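PDB 5E96: aminoglycoside 6'-acetyltransferase from Enterococcus faecium, which probably transfers an acetyl group from acetyl-CoA to the 6'-amino group of aminoglycoside antibiotics. Local coordinates for residues A[15-20]-A[54-59]; A[105-110]-A[173-178]. All coordinates share one frame; numbering follows the deposited sequence.

Contact 1: residues A[15-20]-A[54-59]. With EDO (1,2-ethanediol), chain C.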
ATOM      1  N   ASP A  15      15.799  16.309   7.445  1.00 33.35           N
ATOM      2  CA  ASP A  15      16.455  15.806   8.649  1.00 34.36           C
ATOM      3  C   ASP A  15      15.465  15.880   9.806  1.00 33.45           C
ATOM      4  O   ASP A  15      15.395  14.975  10.632  1.00 32.96           O
ATOM      5  CB  ASP A  15      17.692  16.628   9.009  1.00 34.48           C
ATOM      6  CG  ASP A  15      18.891  16.286   8.148  1.00 36.64           C
ATOM      7  OD1 ASP A  15      18.794  15.338   7.345  1.00 37.52           O
ATOM      8  OD2 ASP A  15      19.931  16.963   8.280  1.00 38.09           O
ATOM      9  N   GLN A  16      14.698  16.964   9.862  1.00 31.06           N
ATOM     10  CA  GLN A  16      13.718  17.118  10.929  1.00 32.10           C
ATOM     11  C   GLN A  16      12.570  16.107  10.805  1.00 30.49           C
ATOM     12  O   GLN A  16      12.035  15.646  11.814  1.00 31.31           O
ATOM     13  CB  GLN A  16      13.168  18.545  10.949  1.00 32.12           C
ATOM     14  CG  GLN A  16      14.229  19.601  11.249  1.00 33.48           C
ATOM     15  CD  GLN A  16      13.642  20.996  11.397  1.00 35.40           C
ATOM     16  OE1 GLN A  16      12.788  21.409  10.615  1.00 34.94           O
ATOM     17  NE2 GLN A  16      14.112  21.733  12.394  1.00 36.84           N
ATOM     18  N   LEU A  17      12.178  15.775   9.580  1.00 29.63           N
ATOM     19  CA  LEU A  17      11.105  14.793   9.403  1.00 32.54           C
ATOM     20  C   LEU A  17      11.663  13.464   9.895  1.00 34.72           C
ATOM     21  O   LEU A  17      10.965  12.657  10.514  1.00 35.67           O
ATOM     22  CB  LEU A  17      10.693  14.675   7.932  1.00 29.03           C
ATOM     23  CG  LEU A  17       9.627  13.600   7.648  1.00 30.05           C
ATOM     24  CD1 LEU A  17       8.382  13.850   8.494  1.00 25.21           C
ATOM     25  CD2 LEU A  17       9.284  13.599   6.180  1.00 27.15           C
ATOM     26  N   SER A  18      12.945  13.260   9.623  1.00 36.02           N
ATOM     27  CA  SER A  18      13.630  12.051  10.033  1.00 38.08           C
ATOM     28  C   SER A  18      13.621  11.958  11.555  1.00 38.57           C
ATOM     29  O   SER A  18      13.277  10.918  12.110  1.00 39.91           O
ATOM     30  CB  SER A  18      15.069  12.065   9.503  1.00 38.20           C
ATOM     31  OG  SER A  18      15.769  10.907   9.908  1.00 41.71           O
ATOM     32  N   ASP A  19      13.981  13.045  12.232  1.00 37.45           N
ATOM     33  CA  ASP A  19      14.002  13.038  13.688  1.00 38.98           C
ATOM     34  C   ASP A  19      12.594  12.866  14.259  1.00 41.12           C
ATOM     35  O   ASP A  19      12.403  12.196  15.275  1.00 40.10           O
ATOM     36  CB  ASP A  19      14.627  14.328  14.236  1.00 37.97           C
ATOM     37  CG  ASP A  19      16.051  14.549  13.734  1.00 40.10           C
ATOM     38  OD1 ASP A  19      16.748  13.550  13.452  1.00 41.30           O
ATOM     39  OD2 ASP A  19      16.475  15.720  13.629  1.00 39.90           O
ATOM     40  N   LEU A  20      11.610  13.470  13.600  1.00 41.34           N
ATOM     41  CA  LEU A  20      10.233  13.370  14.053  1.00 43.14           C
ATOM     42  C   LEU A  20       9.758  11.918  13.973  1.00 43.97           C
ATOM     43  O   LEU A  20       9.117  11.420  14.893  1.00 43.41           O
ATOM     44  CB  LEU A  20       9.335  14.271  13.205  1.00 44.09           C
ATOM     45  CG  LEU A  20       7.866  14.377  13.621  1.00 46.87           C
ATOM     46  CD1 LEU A  20       7.765  14.939  15.035  1.00 45.99           C
ATOM     47  CD2 LEU A  20       7.122  15.269  12.636  1.00 45.11           C
ATOM     48  N   ASP A  54      10.568  27.991  11.747  1.00 43.33           N
ATOM     49  CA  ASP A  54      11.566  27.208  11.016  1.00 42.56           C
ATOM     50  C   ASP A  54      11.795  25.824  11.624  1.00 41.84           C
ATOM     51  O   ASP A  54      12.872  25.249  11.489  1.00 41.94           O
ATOM     52  CB  ASP A  54      12.902  27.954  10.947  1.00 42.12           C
ATOM     53  CG  ASP A  54      12.801  29.269  10.195  1.00 44.67           C
ATOM     54  OD1 ASP A  54      12.147  29.304   9.129  1.00 43.62           O
ATOM     55  OD2 ASP A  54      13.389  30.268  10.665  1.00 45.06           O
ATOM     56  N   GLU A  55      10.781  25.297  12.300  1.00 41.00           N
ATOM     57  CA  GLU A  55      10.873  23.969  12.907  1.00 41.22           C
ATOM     58  C   GLU A  55       9.721  23.110  12.379  1.00 38.62           C
ATOM     59  O   GLU A  55       8.566  23.524  12.421  1.00 37.47           O
ATOM     60  CB  GLU A  55      10.776  24.069  14.434  1.00 43.02           C
ATOM     61  CG  GLU A  55      11.749  25.063  15.060  1.00 48.65           C
ATOM     62  CD  GLU A  55      13.192  24.602  14.992  1.00 51.10           C
ATOM     63  OE1 GLU A  55      13.507  23.748  14.137  1.00 53.96           O
ATOM     64  OE2 GLU A  55      14.017  25.103  15.787  1.00 53.80           O
ATOM     65  N   LEU A  56      10.032  21.929  11.858  1.00 37.14           N
ATOM     66  CA  LEU A  56       8.989  21.041  11.361  1.00 34.44           C
ATOM     67  C   LEU A  56       8.266  20.477  12.579  1.00 33.70           C
ATOM     68  O   LEU A  56       8.867  19.756  13.367  1.00 34.84           O
ATOM     69  CB  LEU A  56       9.590  19.889  10.556  1.00 33.16           C
ATOM     70  CG  LEU A  56       8.577  18.902   9.955  1.00 32.95           C
ATOM     71  CD1 LEU A  56       7.798  19.588   8.839  1.00 31.05           C
ATOM     72  CD2 LEU A  56       9.291  17.675   9.400  1.00 30.32           C
ATOM     73  N   VAL A  57       6.988  20.809  12.739  1.00 33.75           N
ATOM     74  CA  VAL A  57       6.210  20.311  13.873  1.00 33.42           C
ATOM     75  C   VAL A  57       5.221  19.218  13.446  1.00 33.46           C
ATOM     76  O   VAL A  57       4.614  18.556  14.291  1.00 32.51           O
ATOM     77  CB  VAL A  57       5.415  21.455  14.567  1.00 34.27           C
ATOM     78  CG1 VAL A  57       6.379  22.522  15.089  1.00 32.74           C
ATOM     79  CG2 VAL A  57       4.419  22.075  13.589  1.00 32.96           C
ATOM     80  N   GLY A  58       5.057  19.034  12.139  1.00 30.68           N
ATOM     81  CA  GLY A  58       4.144  18.013  11.660  1.00 30.14           C
ATOM     82  C   GLY A  58       4.321  17.701  10.189  1.00 30.33           C
ATOM     83  O   GLY A  58       4.860  18.508   9.432  1.00 29.75           O
ATOM     84  N   PHE A  59       3.854  16.527   9.779  1.00 27.10           N
ATOM     85  CA  PHE A  59       3.965  16.109   8.390  1.00 26.21           C
ATOM     86  C   PHE A  59       2.828  15.155   8.021  1.00 24.91           C
ATOM     87  O   PHE A  59       2.398  14.333   8.829  1.00 24.37           O
ATOM     88  CB  PHE A  59       5.303  15.402   8.156  1.00 24.70           C
ATOM     89  CG  PHE A  59       5.483  14.887   6.744  1.00 25.71           C
ATOM     90  CD1 PHE A  59       5.928  15.732   5.728  1.00 25.11           C
ATOM     91  CD2 PHE A  59       5.189  13.557   6.429  1.00 24.49           C
ATOM     92  CE1 PHE A  59       6.079  15.271   4.415  1.00 23.22           C
ATOM     93  CE2 PHE A  59       5.334  13.074   5.118  1.00 25.97           C
ATOM     94  CZ  PHE A  59       5.781  13.939   4.104  1.00 27.34           C
TER
HETATM   95  C1  EDO C 202      14.428  25.036   7.947  1.00 48.52           C
HETATM   96  O1  EDO C 202      14.527  25.221   6.543  1.00 48.49           O
HETATM   97  C2  EDO C 202      12.976  24.735   8.308  1.00 51.81           C
HETATM   98  O2  EDO C 202      12.948  23.682   9.266  1.00 51.30           O
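Leu17 meeting Phe59 and Gln16 meeting Leu56 show how one turn of a helix can grip a sheet in two ways, by apolar packing and by amide hydrogen bonds. The helix 11-24 packs here on strand 55-66 of the GNAT-fold sheet, the short axes crossing at -47°. Leu17 sets its CD2 methyl squarely over one face of the Phe59 ring, a CH-pi contact with the carbon 3.8 Å from the ring centroid. The other branch, CD1, rests against Phe59 CB, and Phe6 meets the same ring at about a right angle. With CG anti to the backbone N (chi1 -179°), Leu56 brings CD2 against the helix backbone, touching CA and, at 3.6 Å, CB of Leu17. Leu20 CD2 comes within 4.2 Å of Gly58 CA; Gly58 forms with Val57 a classic beta bulge facing Ala50.

The chain of Gln16, extended beyond CG, carries its amide to the strand, where it bonds to two neighbouring residues. Leu56 N donates to Gln16 OE1 at 3.1 Å, arriving from above the carbonyl plane. A 1,2-ethanediol, probably from the crystallisation liquor, donates through O2 to Asp54 O. On the other arm of the amide, Gln16 NE2 donates to Glu55 OE1 at 2.7 Å, with amide and carboxylate planes 37° apart.

Contact 2: residues A[105-110]-A[173-178]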
ATOM      1  N   ILE A 105     -10.410  11.866  -5.862  1.00 39.00           N
ATOM      2  CA  ILE A 105     -11.823  11.817  -5.509  1.00 36.28           C
ATOM      3  C   ILE A 105     -12.011  11.290  -4.094  1.00 34.93           C
ATOM      4  O   ILE A 105     -12.910  11.718  -3.377  1.00 33.85           O
ATOM      5  CB  ILE A 105     -12.621  10.872  -6.438  1.00 36.57           C
ATOM      6  CG1 ILE A 105     -12.678  11.428  -7.856  1.00 37.82           C
ATOM      7  CG2 ILE A 105     -14.027  10.688  -5.895  1.00 37.31           C
ATOM      8  CD1 ILE A 105     -13.407  10.516  -8.825  1.00 38.70           C
ATOM      9  N   THR A 106     -11.171  10.343  -3.698  1.00 32.27           N
ATOM     10  CA  THR A 106     -11.308   9.760  -2.376  1.00 29.67           C
ATOM     11  C   THR A 106      -9.969   9.511  -1.705  1.00 28.47           C
ATOM     12  O   THR A 106      -8.962   9.285  -2.365  1.00 27.88           O
ATOM     13  CB  THR A 106     -12.105   8.430  -2.442  1.00 29.62           C
ATOM     14  OG1 THR A 106     -12.273   7.897  -1.119  1.00 30.38           O
ATOM     15  CG2 THR A 106     -11.371   7.404  -3.310  1.00 30.92           C
ATOM     16  N   ILE A 107      -9.967   9.587  -0.380  1.00 29.67           N
ATOM     17  CA  ILE A 107      -8.766   9.349   0.404  1.00 29.42           C
ATOM     18  C   ILE A 107      -9.092   8.283   1.427  1.00 29.04           C
ATOM     19  O   ILE A 107     -10.095   8.384   2.139  1.00 28.82           O
ATOM     20  CB  ILE A 107      -8.292  10.624   1.167  1.00 27.61           C
ATOM     21  CG1 ILE A 107      -7.759  11.664   0.185  1.00 28.50           C
ATOM     22  CG2 ILE A 107      -7.202  10.259   2.161  1.00 25.86           C
ATOM     23  CD1 ILE A 107      -7.324  12.984   0.854  1.00 30.64           C
ATOM     24  N   TYR A 108      -8.253   7.254   1.501  1.00 28.70           N
ATOM     25  CA  TYR A 108      -8.471   6.199   2.479  1.00 28.25           C
ATOM     26  C   TYR A 108      -7.222   6.039   3.314  1.00 27.45           C
ATOM     27  O   TYR A 108      -6.159   6.558   2.977  1.00 27.44           O
ATOM     28  CB  TYR A 108      -8.810   4.858   1.807  1.00 26.85           C
ATOM     29  CG  TYR A 108      -7.650   4.187   1.111  1.00 25.39           C
ATOM     30  CD1 TYR A 108      -7.213   4.628  -0.130  1.00 30.70           C
ATOM     31  CD2 TYR A 108      -6.976   3.119   1.706  1.00 30.12           C
ATOM     32  CE1 TYR A 108      -6.132   4.026  -0.773  1.00 32.16           C
ATOM     33  CE2 TYR A 108      -5.886   2.508   1.073  1.00 32.22           C
ATOM     34  CZ  TYR A 108      -5.475   2.972  -0.164  1.00 34.20           C
ATOM     35  OH  TYR A 108      -4.399   2.397  -0.798  1.00 38.84           O
ATOM     36  N   LEU A 109      -7.358   5.305   4.405  1.00 27.29           N
ATOM     37  CA  LEU A 109      -6.245   5.072   5.301  1.00 26.56           C
ATOM     38  C   LEU A 109      -6.466   3.787   6.095  1.00 27.17           C
ATOM     39  O   LEU A 109      -7.590   3.282   6.194  1.00 25.50           O
ATOM     40  CB  LEU A 109      -6.116   6.264   6.254  1.00 26.41           C
ATOM     41  CG  LEU A 109      -7.361   6.500   7.118  1.00 25.76           C
ATOM     42  CD1 LEU A 109      -7.199   5.731   8.435  1.00 23.92           C
ATOM     43  CD2 LEU A 109      -7.550   8.000   7.383  1.00 26.44           C
ATOM     44  N   GLY A 110      -5.384   3.264   6.657  1.00 25.77           N
ATOM     45  CA  GLY A 110      -5.477   2.078   7.476  1.00 26.12           C
ATOM     46  C   GLY A 110      -4.951   2.434   8.850  1.00 28.11           C
ATOM     47  O   GLY A 110      -3.955   3.149   8.967  1.00 28.45           O
ATOM     48  N   LYS A 173     -12.908   8.750   2.730  1.00 30.63           N
ATOM     49  CA  LYS A 173     -13.758   9.915   2.583  1.00 35.44           C
ATOM     50  C   LYS A 173     -13.711  10.404   1.145  1.00 37.15           C
ATOM     51  O   LYS A 173     -12.664  10.362   0.502  1.00 37.81           O
ATOM     52  CB  LYS A 173     -13.267  11.017   3.534  1.00 36.51           C
ATOM     53  CG  LYS A 173     -13.983  12.353   3.430  1.00 38.93           C
ATOM     54  CD  LYS A 173     -13.371  13.342   4.420  1.00 39.94           C
ATOM     55  CE  LYS A 173     -14.064  14.695   4.396  1.00 41.11           C
ATOM     56  NZ  LYS A 173     -13.425  15.623   5.375  1.00 39.24           N
ATOM     57  N   THR A 174     -14.856  10.836   0.630  1.00 39.63           N
ATOM     58  CA  THR A 174     -14.908  11.383  -0.719  1.00 40.69           C
ATOM     59  C   THR A 174     -14.667  12.863  -0.467  1.00 42.70           C
ATOM     60  O   THR A 174     -15.477  13.526   0.180  1.00 42.21           O
ATOM     61  CB  THR A 174     -16.282  11.170  -1.362  1.00 40.60           C
ATOM     62  OG1 THR A 174     -16.542   9.763  -1.454  1.00 41.51           O
ATOM     63  CG2 THR A 174     -16.311  11.777  -2.764  1.00 39.12           C
ATOM     64  N   ILE A 175     -13.549  13.371  -0.975  1.00 44.95           N
ATOM     65  CA  ILE A 175     -13.159  14.751  -0.736  1.00 46.44           C
ATOM     66  C   ILE A 175     -13.601  15.853  -1.698  1.00 48.60           C
ATOM     67  O   ILE A 175     -13.081  16.965  -1.643  1.00 48.88           O
ATOM     68  CB  ILE A 175     -11.628  14.825  -0.530  1.00 45.34           C
ATOM     69  CG1 ILE A 175     -10.889  14.088  -1.653  1.00 45.76           C
ATOM     70  CG2 ILE A 175     -11.268  14.167   0.794  1.00 42.39           C
ATOM     71  CD1 ILE A 175     -11.039  14.696  -3.018  1.00 47.77           C
ATOM     72  N   ILE A 176     -14.553  15.551  -2.573  1.00 50.96           N
ATOM     73  CA  ILE A 176     -15.079  16.549  -3.500  1.00 53.46           C
ATOM     74  C   ILE A 176     -16.563  16.294  -3.717  1.00 56.50           C
ATOM     75  O   ILE A 176     -17.031  15.161  -3.610  1.00 55.90           O
ATOM     76  CB  ILE A 176     -14.369  16.529  -4.877  1.00 52.59           C
ATOM     77  CG1 ILE A 176     -14.488  15.145  -5.514  1.00 50.71           C
ATOM     78  CG2 ILE A 176     -12.922  16.969  -4.723  1.00 52.34           C
ATOM     79  CD1 ILE A 176     -13.939  15.083  -6.914  1.00 50.21           C
ATOM     80  N   PRO A 177     -17.328  17.354  -4.017  1.00 59.33           N
ATOM     81  CA  PRO A 177     -18.770  17.226  -4.246  1.00 61.58           C
ATOM     82  C   PRO A 177     -19.113  16.348  -5.447  1.00 63.37           C
ATOM     83  O   PRO A 177     -18.335  16.231  -6.396  1.00 62.32           O
ATOM     84  CB  PRO A 177     -19.215  18.674  -4.454  1.00 61.37           C
ATOM     85  CG  PRO A 177     -18.225  19.456  -3.642  1.00 61.49           C
ATOM     86  CD  PRO A 177     -16.927  18.770  -4.000  1.00 60.49           C
ATOM     87  N   ARG A 178     -20.288  15.731  -5.393  1.00 66.50           N
ATOM     88  CA  ARG A 178     -20.765  14.882  -6.476  1.00 70.22           C
ATOM     89  C   ARG A 178     -20.987  15.763  -7.702  1.00 71.45           C
ATOM     90  O   ARG A 178     -21.806  16.679  -7.673  1.00 71.71           O
ATOM     91  CB  ARG A 178     -22.086  14.224  -6.074  1.00 71.88           C
ATOM     92  CG  ARG A 178     -22.055  12.711  -6.031  1.00 73.74           C
ATOM     93  CD  ARG A 178     -21.829  12.127  -7.408  1.00 75.47           C
ATOM     94  NE  ARG A 178     -21.884  10.670  -7.378  1.00 77.07           N
ATOM     95  CZ  ARG A 178     -21.746   9.896  -8.447  1.00 78.20           C
ATOM     96  NH1 ARG A 178     -21.541  10.437  -9.641  1.00 78.57           N
ATOM     97  NH2 ARG A 178     -21.810   8.579  -8.318  1.00 78.94           N
TER
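An antiparallel beta ladder joins Ile107 to Lys173 where strand 106-111 meets strand 168-174 in the GNAT sheet, and it illustrates how a strand pairing can run on past the end of regular structure. Ile107 and Lys173 are a hydrogen-bonded pair: Ile107 N donates to Lys173 O and Lys173 N to Ile107 O, both at 2.9 Å. Next to them Thr106 and Thr174 form a non-hydrogen-bonded pair, their CA atoms 4.3 Å apart. Beyond the strand 168-174, Ile175 N still bonds to Ile105 O at 3.0 Å.

Lys173 O is gripped twice. Ile107 N reaches it nearly along its C=O axis, whereas Thr106 OG1, anti to the backbone N (chi1 -178°), donates from well above the carbonyl plane. Two bonds to one acceptor thus tie a backbone N-H and a side-chain hydroxyl to the same oxygen.

The side chains divide between the two faces of the sheet. Ile107 and Lys173 share one, and there Ile107 CD1 meets Ile175 CG2 at 4.1 Å, the chains crossing at about a right angle beside Val99 and Ala100 of helix 84-101. Lys173 turns its end away, its fully extended chain carrying NZ to a hydrogen bond with Leu150 O. On the other face, Thr106 packs on Leu158 of the second subunit and Thr174 on Trp164 of that same subunit, so the ladder also contributes to the dimer interface. Gly110, farther along strand 106-111, is a CoA-binding residue. At the opposite end of this segment, Ile105 lies alongside Thr174, pointing the same way with their CG2 methyls 4.0 Å apart, and its CG1 meets Ile176 CD1, also at 4.0 Å.

Contacts 1 and 2 belong to one seven-stranded mixed sheet but lie on opposite sides of the chain's centre, their centres 27 Å apart and their nearest atoms about 12 Å apart. They follow in series along the chain: both segments of contact 1 precede those of contact 2 in the sequence. Between strands 55-66 and 106-111 runs strand 70-78, which neighbours both and carries the CoA-binding residues Leu76 and Val78. Contact 1 packs a helix on the sheet, whereas contact 2 joins two of its strands and, unlike contact 1, touches the second subunit. The two contacts thus lie on strands that flank this cofactor-binding strand.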